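11R-lipoxygenase (Gersemia fruticosa, PDB 3VF1) is a calcium-dependent, non-heme iron lipoxygenase that probably adds both atoms of molecular oxygen to a lipid substrate. Local coordinates at residues 132-137 / 148-153; 152-157 / 413-418; 179-184 / 403-408; 419-424 / 565-570; 513-518 / 558-563. All coordinates share one frame; numbering follows the deposited sequence.

Interaction 1 of 5, residues 132-137 / 148-153; sequences VVYEGK and KTIAEQ
Tyr134 and Val132, both on strand 130-134, receive Gln153 from helix 148-164 between them. The Gln153 methylene CG lies 3.5 Å from Tyr134 OH, oblique to the phenol ring, whose plane stands 63° from the amide. A bend at chi2 (54°) turns the Gln153 amide toward Val132, where OE1 comes 3.3 Å from Val132 CG1; this is packing, without a hydrogen bond. One turn earlier on the helix, Ile150 CD1 meets the edge of the Tyr134 ring, 4.1 Å from Tyr134 CD1. The strand is an outermost one of a four-stranded antiparallel sheet in the PLAT beta sandwich, a C2-like domain, and the short axes of strand 132-134 and helix 148-153 pass 11.1 Å apart. Farther out, Met85 of the adjacent strand 83-90 touches both Ile150 and Gln153. The phenol oxygen is hydrogen-bonded to Glu157, on the next turn of the helix, and Val133 pairs through its backbone with Ile86.

Interaction 2 of 5, residues 152-157 / 413-418; sequences EQRTKE and SVHPVW
Glu157 meets Ser413 through a side chain that leaves helix 148-164 with CG anti to the backbone N (chi1 -170°) and stays extended, carrying the carboxylate to the loop before helix 416-425. Ser413 OG, lodged between its own N and carbonyl carbon (chi1 55°), turns to the same group. The carboxylate thus takes two bonds from one residue: Ser413 OG gives its proton to the syn lone pair of Glu157 OE2 at 2.7 Å, while Ser413 N reaches Glu157 OE1 at 3.1 Å from above the carboxylate plane. An alanine in place of Glu157 is likely to leave the amide and hydroxyl of Ser413, and the phenol of Tyr134, without their shared partner in a buried spot. Beside this, Val414 CG1 sits over one face of the Arg154 guanidinium, 3.6 Å from Arg154 CZ, the two side chains crossing at about a right angle. The guanidinium is held by a salt bridge to Glu526 and by hydrogen bonds to Asn146 and the carbonyl of Ile139. His415 caps helix 416-425, its ND1 accepting from Val417 N in the ring plane while NE2 is hydrogen-bonded to Asp524. The contact joins the helix that follows the PLAT sandwich to the start of a catalytic-domain helix; strand 130-134 touches Arg154 and Ser413, and helix 525-538 touches His415 and Val417.

Interaction 3 of 5, residues 179-184 / 403-408; sequences GFVDAE and TAVSSW
Val405, on the long helix 369-410, presses a single methyl against the extended chain at Val181. Val405 CG2 is 3.8 Å from Val181 N and equally 3.8 Å from Val181 CB, so it sits in the angle where the valine side chain leaves the backbone. The first torsion of Val405 (chi1 175°) puts CG1 anti to the backbone N and leaves CG2, beside that N, as the branch that meets Val181. Val405 CG2 also comes within 4.3 Å of Phe180 C, whereas the Phe180 side chain starts away from the helix and packs on Arg436 of helix 428-438. The close part is therefore one methyl on a short piece of backbone, and the CA atoms of Val181 and Val405 approach to 6.2 Å. Helix 369-410 is the long helix of the lipoxygenase catalytic domain that supplies the iron ligands His392 and His397; the Phe180 side chain lies about 10 Å from that of His397. Segment 179-184 belongs to the loop between helices 148-164 and 208-213. Glu401, one turn before Val405, accepts a hydrogen bond from Val181 N and adds a polar hold beside the apolar one. Beyond Val181 the chain parts from the helix: Asp182 and Glu184 are exposed and make no contact with 403-408.

Interaction 4 of 5, residues 419-424 / 565-570; sequences KLLYPH and TVVVFT
Val568 spreads its two methyls between His424 and Leu421 on helix 416-425. CG1, anti to the backbone N, stands over the centre of the His424 imidazole in a CH-pi contact, 3.7 Å from the ring centroid and 12° off the normal. CG2, the second branch, lies 3.9 Å from His424 CD2 and 4.1 Å from Leu421 CD2. A chi1 of -62° swings the His424 ring toward Val568, and chi2 turns its face to the methyl. Leu421 has the same first torsion, one turn back, and its CD2 also packs on Val567 CG1 at 4.2 Å. The short helical segments run nearly parallel, at 24° with axes 9.9 Å apart, in the helical core of the catalytic domain; helix 557-579 goes on to the iron ligands His575 and Asn579. Both imidazole nitrogens are engaged, NE2 with Tyr645 OH and ND1 with the carbonyl of Asn694. A leucine in place of His424 would probably leave Tyr645 OH and the Asn694 carbonyl without their ring partner and Val568 without its aromatic face. With both ring nitrogens hydrogen-bonded, the imidazole is probably held against turning and can present its face to an apolar methyl.

Interaction 5 of 5, residues 513-518 / 558-563; sequences IYYNDD and EELVHF
Tyr515 turns one face of its ring to Leu560 of helix 557-579. Leu560 CD2 stands 3.9 Å above the ring plane, displaced toward the rim, and is nearest to Tyr515 CE1 at 4.0 Å. It is a CH-pi contact, 4.2 Å from methyl to ring centroid and 21° off the normal, with the two side chains crossing at about a right angle. With chi1 at 178°, the isobutyl group of Leu560 extends from the helix toward the ring. The phenol also touches His415 and Leu140, and its hydroxyl is hydrogen-bonded to Asp524. At the more exposed end of the contact two carboxylates approach with their planes 74° apart: Asp518 OD1 and Glu558 OE1 are 3.9 Å from each other, like charges with no bond between them. Asp518 OD1 is bonded to the backbone N of Arg557, at the start of helix 557-579, and the side chain of Arg557 donates to the carbonyl of Tyr515. The contact thus packs the turn after helix 491-514 against the first turns of helix 557-579, in the helical catalytic domain. Its grip is apolar at the buried ring, while the acidic pair would probably be mildly unfavourable, a cost that the Asp518 bond to Arg557 N may offset.

From the N terminus, interaction 1 closes a short loop between the last PLAT strand, 130-134, and helix 148-164. Interaction 2 starts where that contact ends, sharing Glu152 and Gln153, and closes a span of some 255 residues onto the catalytic domain; the two contacts touch each other. Interaction 3 lies within that span, fixing the 179-184 loop to helix 369-410, and meets interaction 2 through Trp408 and Trp418. Interaction 4 opens on helix 416-425 after interaction 2 closes, and its span to helix 557-579 encloses interaction 5. Interaction 5 also touches interaction 2.

Interaction 1 of 5, residues 132-137 / 148-153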
# COMPACT_ATOMS: atom_id res chain seq x y z
N VAL A 132 8.11 27.94 5.42
CA VAL A 132 9.29 28.31 4.64
C VAL A 132 9.49 27.34 3.48
O VAL A 132 9.53 26.12 3.68
CB VAL A 132 10.56 28.36 5.51
CG1 VAL A 132 10.82 27.02 6.19
CG2 VAL A 132 11.77 28.77 4.66
N VAL A 133 9.61 27.88 2.28
CA VAL A 133 9.72 27.06 1.07
C VAL A 133 11.01 27.35 0.31
O VAL A 133 11.27 28.49 -0.06
CB VAL A 133 8.52 27.31 0.13
CG1 VAL A 133 8.56 26.37 -1.06
CG2 VAL A 133 7.21 27.17 0.89
N TYR A 134 11.81 26.31 0.09
CA TYR A 134 13.04 26.45 -0.67
C TYR A 134 12.74 26.59 -2.16
O TYR A 134 11.61 26.35 -2.59
CB TYR A 134 13.95 25.24 -0.48
CG TYR A 134 14.29 24.93 0.96
CD1 TYR A 134 15.40 25.50 1.56
CD2 TYR A 134 13.52 24.05 1.70
CE1 TYR A 134 15.73 25.20 2.87
CE2 TYR A 134 13.83 23.76 3.00
CZ TYR A 134 14.94 24.34 3.59
OH TYR A 134 15.24 24.03 4.89
N GLU A 135 13.75 26.97 -2.93
CA GLU A 135 13.64 26.99 -4.38
C GLU A 135 13.79 25.56 -4.90
O GLU A 135 14.44 24.73 -4.26
CB GLU A 135 14.70 27.91 -4.98
CG GLU A 135 14.41 28.38 -6.39
CD GLU A 135 14.86 27.39 -7.45
OE1 GLU A 135 15.71 26.53 -7.14
OE2 GLU A 135 14.36 27.47 -8.59
N GLY A 136 13.19 25.28 -6.05
CA GLY A 136 13.12 23.93 -6.59
C GLY A 136 14.38 23.09 -6.42
O GLY A 136 14.31 21.95 -5.97
N LYS A 137 15.52 23.65 -6.80
CA LYS A 137 16.80 22.95 -6.75
C LYS A 137 16.95 22.10 -5.48
O LYS A 137 16.76 22.59 -4.37
CB LYS A 137 17.95 23.96 -6.83
CG LYS A 137 19.30 23.37 -7.18
CD LYS A 137 20.40 24.43 -7.07
CE LYS A 137 21.75 23.89 -7.51
NZ LYS A 137 21.86 23.74 -8.99
N LYS A 148 25.25 29.05 3.77
CA LYS A 148 24.92 29.29 5.17
C LYS A 148 23.42 29.43 5.42
O LYS A 148 22.87 28.80 6.31
CB LYS A 148 25.65 30.53 5.69
CG LYS A 148 25.51 30.75 7.19
CD LYS A 148 26.55 31.73 7.71
CE LYS A 148 26.53 31.79 9.23
NZ LYS A 148 27.67 32.59 9.78
N THR A 149 22.76 30.27 4.62
CA THR A 149 21.33 30.52 4.80
C THR A 149 20.52 29.23 4.65
O THR A 149 19.58 28.98 5.41
CB THR A 149 20.81 31.58 3.81
OG1 THR A 149 19.40 31.77 4.01
CG2 THR A 149 21.06 31.17 2.36
N ILE A 150 20.90 28.40 3.67
CA ILE A 150 20.25 27.11 3.47
C ILE A 150 20.56 26.18 4.64
O ILE A 150 19.66 25.59 5.23
CB ILE A 150 20.75 26.42 2.18
CG1 ILE A 150 20.44 27.28 0.95
CG2 ILE A 150 20.12 25.05 2.03
CD1 ILE A 150 18.98 27.36 0.61
N ALA A 151 21.84 26.08 4.97
CA ALA A 151 22.31 25.15 6.00
C ALA A 151 21.68 25.42 7.36
O ALA A 151 21.43 24.50 8.13
CB ALA A 151 23.83 25.22 6.10
N GLU A 152 21.42 26.69 7.66
CA GLU A 152 20.84 27.06 8.94
C GLU A 152 19.33 26.81 8.96
O GLU A 152 18.76 26.48 9.99
CB GLU A 152 21.13 28.53 9.27
CG GLU A 152 22.58 28.80 9.63
CD GLU A 152 22.81 30.24 10.06
OE1 GLU A 152 21.87 31.05 9.98
OE2 GLU A 152 23.94 30.55 10.49
N GLN A 153 18.70 26.96 7.80
CA GLN A 153 17.26 26.78 7.69
C GLN A 153 16.87 25.30 7.79
O GLN A 153 16.00 24.94 8.58
CB GLN A 153 16.75 27.36 6.37
CG GLN A 153 15.24 27.24 6.19
CD GLN A 153 14.47 27.84 7.36
OE1 GLN A 153 13.63 27.17 7.96
NE2 GLN A 153 14.75 29.10 7.68

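Interaction 2 of 5, residues 152-157 / 413-418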
# COMPACT_ATOMS: atom_id res chain seq x y z
N GLU A 152 21.42 26.69 7.66
CA GLU A 152 20.84 27.06 8.94
C GLU A 152 19.33 26.81 8.96
O GLU A 152 18.76 26.48 9.99
CB GLU A 152 21.13 28.53 9.27
CG GLU A 152 22.58 28.80 9.63
CD GLU A 152 22.81 30.24 10.06
OE1 GLU A 152 21.87 31.05 9.98
OE2 GLU A 152 23.94 30.55 10.49
N GLN A 153 18.70 26.96 7.80
CA GLN A 153 17.26 26.78 7.69
C GLN A 153 16.87 25.30 7.79
O GLN A 153 16.00 24.94 8.58
CB GLN A 153 16.75 27.36 6.37
CG GLN A 153 15.24 27.24 6.19
CD GLN A 153 14.47 27.84 7.36
OE1 GLN A 153 13.63 27.17 7.96
NE2 GLN A 153 14.75 29.10 7.68
N ARG A 154 17.53 24.47 6.99
CA ARG A 154 17.21 23.04 6.95
C ARG A 154 17.33 22.39 8.32
O ARG A 154 16.64 21.41 8.61
CB ARG A 154 18.10 22.32 5.94
CG ARG A 154 19.58 22.31 6.29
CD ARG A 154 20.42 21.99 5.06
NE ARG A 154 20.03 20.72 4.45
CZ ARG A 154 20.20 20.42 3.17
NH1 ARG A 154 20.74 21.29 2.33
NH2 ARG A 154 19.81 19.23 2.72
N THR A 155 18.21 22.92 9.16
CA THR A 155 18.39 22.40 10.50
C THR A 155 17.19 22.77 11.37
O THR A 155 16.76 21.98 12.22
CB THR A 155 19.67 22.95 11.15
OG1 THR A 155 20.81 22.62 10.34
CG2 THR A 155 19.87 22.37 12.55
N LYS A 156 16.66 23.96 11.15
CA LYS A 156 15.50 24.44 11.89
C LYS A 156 14.23 23.72 11.45
O LYS A 156 13.40 23.33 12.27
CB LYS A 156 15.34 25.95 11.70
CG LYS A 156 14.07 26.52 12.30
CD LYS A 156 13.98 28.02 12.05
CE LYS A 156 12.62 28.58 12.45
NZ LYS A 156 12.32 28.37 13.90
N GLU A 157 14.08 23.55 10.14
CA GLU A 157 12.92 22.88 9.57
C GLU A 157 12.75 21.49 10.18
O GLU A 157 11.70 21.16 10.73
CB GLU A 157 13.06 22.77 8.05
CG GLU A 157 11.81 22.30 7.34
CD GLU A 157 12.05 22.02 5.86
OE1 GLU A 157 13.21 21.70 5.51
OE2 GLU A 157 11.10 22.11 5.07
N SER A 413 12.82 19.51 3.28
CA SER A 413 12.14 19.45 1.99
C SER A 413 13.04 19.82 0.81
O SER A 413 12.61 19.75 -0.35
CB SER A 413 10.89 20.34 2.00
OG SER A 413 11.22 21.67 2.37
N VAL A 414 14.27 20.24 1.09
CA VAL A 414 15.22 20.58 0.04
C VAL A 414 16.07 19.37 -0.36
O VAL A 414 16.79 19.39 -1.36
CB VAL A 414 16.15 21.74 0.48
CG1 VAL A 414 17.15 21.27 1.53
CG2 VAL A 414 16.88 22.33 -0.73
N HIS A 415 15.96 18.30 0.42
CA HIS A 415 16.71 17.07 0.17
C HIS A 415 16.09 16.29 -0.99
O HIS A 415 14.87 16.14 -1.05
CB HIS A 415 16.73 16.22 1.43
CG HIS A 415 17.79 15.16 1.44
ND1 HIS A 415 17.88 14.19 0.47
CD2 HIS A 415 18.79 14.91 2.32
CE1 HIS A 415 18.90 13.40 0.74
NE2 HIS A 415 19.47 13.81 1.85
N PRO A 416 16.92 15.78 -1.91
CA PRO A 416 16.43 15.07 -3.10
C PRO A 416 15.62 13.81 -2.78
O PRO A 416 14.66 13.51 -3.48
CB PRO A 416 17.71 14.71 -3.86
CG PRO A 416 18.80 14.79 -2.85
CD PRO A 416 18.39 15.89 -1.92
N VAL A 417 16.01 13.09 -1.73
CA VAL A 417 15.31 11.87 -1.33
C VAL A 417 13.92 12.20 -0.78
O VAL A 417 12.97 11.45 -1.01
CB VAL A 417 16.10 11.09 -0.27
CG1 VAL A 417 15.26 9.96 0.31
CG2 VAL A 417 17.38 10.54 -0.88
N TRP A 418 13.80 13.31 -0.06
CA TRP A 418 12.50 13.76 0.41
C TRP A 418 11.56 14.00 -0.77
O TRP A 418 10.39 13.62 -0.73
CB TRP A 418 12.62 15.05 1.23
CG TRP A 418 11.32 15.77 1.36
CD1 TRP A 418 10.79 16.67 0.48
CD2 TRP A 418 10.37 15.65 2.43
NE1 TRP A 418 9.57 17.12 0.94
CE2 TRP A 418 9.29 16.51 2.13
CE3 TRP A 418 10.33 14.90 3.61
CZ2 TRP A 418 8.19 16.64 2.97
CZ3 TRP A 418 9.23 15.03 4.44
CH2 TRP A 418 8.18 15.89 4.12

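Interaction 3 of 5, residues 179-184 / 403-408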
# COMPACT_ATOMS: atom_id res chain seq x y z
N GLY A 179 7.09 0.60 13.89
CA GLY A 179 6.81 1.89 14.50
C GLY A 179 5.71 2.60 13.74
O GLY A 179 5.40 2.24 12.60
N PHE A 180 5.11 3.61 14.36
CA PHE A 180 4.04 4.36 13.72
C PHE A 180 3.99 5.78 14.26
O PHE A 180 4.60 6.09 15.28
CB PHE A 180 2.69 3.66 13.95
CG PHE A 180 2.38 3.40 15.40
CD1 PHE A 180 2.98 2.35 16.07
CD2 PHE A 180 1.47 4.19 16.08
CE1 PHE A 180 2.70 2.10 17.40
CE2 PHE A 180 1.18 3.95 17.41
CZ PHE A 180 1.79 2.91 18.07
N VAL A 181 3.27 6.66 13.55
CA VAL A 181 3.16 8.05 13.97
C VAL A 181 2.28 8.17 15.20
O VAL A 181 1.36 7.37 15.40
CB VAL A 181 2.56 8.93 12.85
CG1 VAL A 181 1.08 8.63 12.67
CG2 VAL A 181 2.78 10.40 13.16
N ASP A 182 2.56 9.17 16.03
CA ASP A 182 1.76 9.44 17.21
C ASP A 182 0.57 10.32 16.84
O ASP A 182 0.73 11.52 16.58
CB ASP A 182 2.60 10.12 18.29
CG ASP A 182 1.81 10.39 19.56
OD1 ASP A 182 0.57 10.25 19.54
OD2 ASP A 182 2.43 10.74 20.58
N ALA A 183 -0.62 9.73 16.82
CA ALA A 183 -1.84 10.46 16.51
C ALA A 183 -3.04 9.68 17.00
O ALA A 183 -3.16 8.49 16.76
CB ALA A 183 -1.94 10.71 15.01
N GLU A 184 -3.94 10.37 17.71
CA GLU A 184 -5.11 9.72 18.28
C GLU A 184 -6.18 9.49 17.21
O GLU A 184 -6.88 8.47 17.23
CB GLU A 184 -5.69 10.56 19.42
CG GLU A 184 -6.83 9.89 20.16
CD GLU A 184 -7.25 10.66 21.40
OE1 GLU A 184 -6.52 11.60 21.80
OE2 GLU A 184 -8.31 10.33 21.98
N THR A 403 8.72 4.81 7.14
CA THR A 403 9.52 5.59 6.20
C THR A 403 8.94 6.99 6.05
O THR A 403 9.67 7.95 5.81
CB THR A 403 9.61 4.92 4.81
OG1 THR A 403 8.34 4.97 4.16
CG2 THR A 403 10.09 3.48 4.93
N ALA A 404 7.62 7.11 6.19
CA ALA A 404 6.97 8.41 6.11
C ALA A 404 7.30 9.22 7.35
O ALA A 404 7.63 10.40 7.26
CB ALA A 404 5.46 8.24 5.98
N VAL A 405 7.22 8.58 8.51
CA VAL A 405 7.50 9.25 9.78
C VAL A 405 8.95 9.70 9.86
O VAL A 405 9.24 10.82 10.30
CB VAL A 405 7.19 8.33 10.98
CG1 VAL A 405 7.59 9.00 12.29
CG2 VAL A 405 5.71 7.96 11.00
N SER A 406 9.87 8.84 9.42
CA SER A 406 11.29 9.16 9.47
C SER A 406 11.63 10.29 8.51
O SER A 406 12.54 11.08 8.77
CB SER A 406 12.13 7.92 9.15
OG SER A 406 13.51 8.22 9.26
N SER A 407 10.91 10.36 7.39
CA SER A 407 11.13 11.43 6.42
C SER A 407 10.88 12.79 7.06
O SER A 407 11.68 13.72 6.90
CB SER A 407 10.21 11.26 5.21
OG SER A 407 10.59 10.14 4.43
N TRP A 408 9.77 12.91 7.79
CA TRP A 408 9.40 14.17 8.42
C TRP A 408 10.36 14.54 9.55
O TRP A 408 10.59 15.72 9.81
CB TRP A 408 7.97 14.09 8.97
CG TRP A 408 6.92 14.23 7.91
CD1 TRP A 408 6.22 13.23 7.31
CD2 TRP A 408 6.45 15.45 7.33
NE1 TRP A 408 5.34 13.75 6.39
CE2 TRP A 408 5.47 15.12 6.38
CE3 TRP A 408 6.77 16.80 7.51
CZ2 TRP A 408 4.80 16.08 5.62
CZ3 TRP A 408 6.11 17.75 6.76
CH2 TRP A 408 5.14 17.39 5.83

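Interaction 4 of 5, residues 419-424 / 565-570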
# COMPACT_ATOMS: atom_id res chain seq x y z
N LYS A 419 12.09 14.63 -1.81
CA LYS A 419 11.31 14.91 -3.01
C LYS A 419 10.94 13.62 -3.72
O LYS A 419 9.84 13.48 -4.26
CB LYS A 419 12.11 15.80 -3.97
CG LYS A 419 12.44 17.18 -3.42
CD LYS A 419 13.25 17.98 -4.42
CE LYS A 419 13.60 19.36 -3.90
NZ LYS A 419 12.40 20.23 -3.73
N LEU A 420 11.87 12.67 -3.72
CA LEU A 420 11.66 11.39 -4.38
C LEU A 420 10.52 10.61 -3.76
O LEU A 420 9.63 10.12 -4.46
CB LEU A 420 12.94 10.56 -4.32
CG LEU A 420 12.87 9.18 -4.98
CD1 LEU A 420 12.70 9.31 -6.49
CD2 LEU A 420 14.11 8.36 -4.65
N LEU A 421 10.53 10.50 -2.43
CA LEU A 421 9.59 9.65 -1.71
C LEU A 421 8.24 10.33 -1.47
O LEU A 421 7.24 9.64 -1.26
CB LEU A 421 10.18 9.23 -0.37
CG LEU A 421 11.44 8.37 -0.42
CD1 LEU A 421 11.91 8.03 0.99
CD2 LEU A 421 11.19 7.11 -1.23
N TYR A 422 8.21 11.65 -1.49
CA TYR A 422 7.02 12.39 -1.08
C TYR A 422 5.74 11.88 -1.74
O TYR A 422 4.77 11.57 -1.04
CB TYR A 422 7.18 13.89 -1.34
CG TYR A 422 6.00 14.68 -0.83
CD1 TYR A 422 5.87 14.99 0.51
CD2 TYR A 422 5.00 15.11 -1.70
CE1 TYR A 422 4.80 15.71 0.98
CE2 TYR A 422 3.91 15.83 -1.23
CZ TYR A 422 3.82 16.13 0.11
OH TYR A 422 2.74 16.84 0.58
N PRO A 423 5.72 11.78 -3.07
CA PRO A 423 4.48 11.36 -3.74
C PRO A 423 4.09 9.92 -3.44
O PRO A 423 2.93 9.55 -3.62
CB PRO A 423 4.81 11.53 -5.23
CG PRO A 423 6.29 11.46 -5.31
CD PRO A 423 6.80 12.05 -4.04
N HIS A 424 5.05 9.12 -2.97
CA HIS A 424 4.81 7.70 -2.75
C HIS A 424 4.40 7.37 -1.31
O HIS A 424 3.79 6.34 -1.06
CB HIS A 424 6.05 6.89 -3.13
CG HIS A 424 6.41 7.01 -4.58
ND1 HIS A 424 5.62 6.48 -5.58
CD2 HIS A 424 7.46 7.59 -5.20
CE1 HIS A 424 6.18 6.74 -6.75
NE2 HIS A 424 7.30 7.41 -6.55
N THR A 565 14.07 1.61 -3.63
CA THR A 565 13.31 0.87 -4.62
C THR A 565 12.23 0.05 -3.93
O THR A 565 11.09 -0.01 -4.39
CB THR A 565 14.22 -0.07 -5.44
OG1 THR A 565 15.15 0.70 -6.21
CG2 THR A 565 13.39 -0.94 -6.38
N VAL A 566 12.59 -0.58 -2.82
CA VAL A 566 11.64 -1.35 -2.02
C VAL A 566 10.46 -0.49 -1.59
O VAL A 566 9.31 -0.92 -1.68
CB VAL A 566 12.32 -1.94 -0.76
CG1 VAL A 566 11.27 -2.37 0.26
CG2 VAL A 566 13.21 -3.11 -1.14
N VAL A 567 10.75 0.72 -1.12
CA VAL A 567 9.71 1.60 -0.61
C VAL A 567 8.76 2.04 -1.73
O VAL A 567 7.54 1.95 -1.58
CB VAL A 567 10.31 2.86 0.05
CG1 VAL A 567 9.21 3.82 0.48
CG2 VAL A 567 11.16 2.46 1.25
N VAL A 568 9.32 2.52 -2.83
CA VAL A 568 8.51 3.01 -3.94
C VAL A 568 7.67 1.89 -4.54
O VAL A 568 6.50 2.10 -4.89
CB VAL A 568 9.40 3.62 -5.05
CG1 VAL A 568 8.56 3.97 -6.28
CG2 VAL A 568 10.13 4.85 -4.54
N PHE A 569 8.25 0.70 -4.65
CA PHE A 569 7.56 -0.44 -5.23
C PHE A 569 6.41 -0.91 -4.33
O PHE A 569 5.34 -1.24 -4.82
CB PHE A 569 8.53 -1.59 -5.46
CG PHE A 569 7.88 -2.84 -5.98
CD1 PHE A 569 7.72 -3.04 -7.34
CD2 PHE A 569 7.42 -3.81 -5.10
CE1 PHE A 569 7.12 -4.18 -7.82
CE2 PHE A 569 6.82 -4.96 -5.58
CZ PHE A 569 6.66 -5.14 -6.94
N THR A 570 6.65 -0.94 -3.03
CA THR A 570 5.66 -1.44 -2.08
C THR A 570 4.50 -0.46 -1.91
O THR A 570 3.35 -0.87 -1.77
CB THR A 570 6.29 -1.72 -0.70
OG1 THR A 570 7.27 -2.76 -0.82
CG2 THR A 570 5.23 -2.15 0.30

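Interaction 5 of 5, residues 513-518 / 558-563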
# COMPACT_ATOMS: atom_id res chain seq x y z
N ILE A 513 22.23 11.47 -9.82
CA ILE A 513 22.25 12.88 -10.17
C ILE A 513 22.84 13.71 -9.04
O ILE A 513 23.53 14.71 -9.28
CB ILE A 513 20.83 13.41 -10.49
CG1 ILE A 513 20.38 12.93 -11.87
CG2 ILE A 513 20.80 14.94 -10.45
CD1 ILE A 513 18.92 13.23 -12.18
N TYR A 514 22.58 13.29 -7.80
CA TYR A 514 22.98 14.07 -6.63
C TYR A 514 24.15 13.45 -5.87
O TYR A 514 24.96 14.17 -5.28
CB TYR A 514 21.78 14.25 -5.70
CG TYR A 514 20.62 14.93 -6.39
CD1 TYR A 514 20.57 16.32 -6.49
CD2 TYR A 514 19.59 14.20 -6.95
CE1 TYR A 514 19.52 16.95 -7.13
CE2 TYR A 514 18.53 14.82 -7.59
CZ TYR A 514 18.50 16.19 -7.67
OH TYR A 514 17.45 16.82 -8.31
N TYR A 515 24.24 12.13 -5.89
CA TYR A 515 25.34 11.42 -5.23
C TYR A 515 26.35 10.96 -6.27
O TYR A 515 26.09 10.01 -7.01
CB TYR A 515 24.82 10.22 -4.44
CG TYR A 515 23.89 10.58 -3.31
CD1 TYR A 515 22.52 10.68 -3.52
CD2 TYR A 515 24.37 10.81 -2.03
CE1 TYR A 515 21.66 11.00 -2.48
CE2 TYR A 515 23.52 11.13 -0.99
CZ TYR A 515 22.17 11.23 -1.22
OH TYR A 515 21.32 11.54 -0.19
N ASN A 516 27.50 11.62 -6.32
CA ASN A 516 28.50 11.33 -7.33
C ASN A 516 29.29 10.06 -7.00
O ASN A 516 29.87 9.43 -7.89
CB ASN A 516 29.46 12.51 -7.48
CG ASN A 516 29.85 12.76 -8.93
OD1 ASN A 516 29.63 13.85 -9.46
ND2 ASN A 516 30.41 11.75 -9.58
N ASP A 517 29.31 9.68 -5.73
CA ASP A 517 30.05 8.50 -5.30
C ASP A 517 29.59 8.04 -3.92
O ASP A 517 28.77 8.69 -3.28
CB ASP A 517 31.55 8.79 -5.30
CG ASP A 517 31.92 9.99 -4.44
OD1 ASP A 517 31.35 10.14 -3.33
OD2 ASP A 517 32.77 10.79 -4.88
N ASP A 518 30.14 6.91 -3.47
CA ASP A 518 29.73 6.32 -2.20
C ASP A 518 30.05 7.23 -1.02
O ASP A 518 29.37 7.19 0.01
CB ASP A 518 30.40 4.96 -2.01
CG ASP A 518 30.04 3.98 -3.11
OD1 ASP A 518 29.06 4.23 -3.84
OD2 ASP A 518 30.75 2.95 -3.25
N GLU A 558 24.50 1.92 -3.89
CA GLU A 558 23.71 0.75 -4.25
C GLU A 558 22.76 0.36 -3.12
O GLU A 558 21.60 0.04 -3.37
CB GLU A 558 24.62 -0.43 -4.61
CG GLU A 558 25.30 -0.29 -5.97
CD GLU A 558 26.33 0.83 -6.00
OE1 GLU A 558 26.99 1.07 -4.95
OE2 GLU A 558 26.49 1.47 -7.06
N GLU A 559 23.25 0.38 -1.89
CA GLU A 559 22.40 0.10 -0.73
C GLU A 559 21.25 1.10 -0.66
O GLU A 559 20.12 0.73 -0.37
CB GLU A 559 23.21 0.18 0.57
CG GLU A 559 24.19 -0.95 0.77
CD GLU A 559 24.97 -0.82 2.07
OE1 GLU A 559 24.49 -0.11 2.98
OE2 GLU A 559 26.06 -1.43 2.18
N LEU A 560 21.56 2.36 -0.93
CA LEU A 560 20.57 3.43 -0.87
C LEU A 560 19.49 3.23 -1.93
O LEU A 560 18.30 3.37 -1.65
CB LEU A 560 21.25 4.79 -1.05
CG LEU A 560 20.33 6.00 -1.05
CD1 LEU A 560 19.50 6.05 0.22
CD2 LEU A 560 21.14 7.28 -1.22
N VAL A 561 19.92 2.91 -3.15
CA VAL A 561 18.98 2.71 -4.25
C VAL A 561 18.05 1.53 -3.97
O VAL A 561 16.84 1.64 -4.16
CB VAL A 561 19.73 2.46 -5.58
CG1 VAL A 561 18.76 2.00 -6.66
CG2 VAL A 561 20.46 3.72 -6.01
N HIS A 562 18.61 0.42 -3.51
CA HIS A 562 17.82 -0.77 -3.24
C HIS A 562 16.72 -0.48 -2.22
O HIS A 562 15.55 -0.75 -2.46
CB HIS A 562 18.69 -1.91 -2.73
CG HIS A 562 17.92 -3.15 -2.41
ND1 HIS A 562 17.44 -4.01 -3.38
CD2 HIS A 562 17.53 -3.68 -1.22
CE1 HIS A 562 16.80 -5.01 -2.81
NE2 HIS A 562 16.84 -4.84 -1.50
N PHE A 563 17.11 0.08 -1.08
CA PHE A 563 16.17 0.34 -0.00
C PHE A 563 15.03 1.25 -0.48
O PHE A 563 13.88 1.04 -0.11
CB PHE A 563 16.87 0.97 1.20
CG PHE A 563 16.02 1.02 2.44
CD1 PHE A 563 16.03 -0.03 3.33
CD2 PHE A 563 15.22 2.12 2.70
CE1 PHE A 563 15.25 0.00 4.47
CE2 PHE A 563 14.43 2.16 3.84
CZ PHE A 563 14.45 1.10 4.73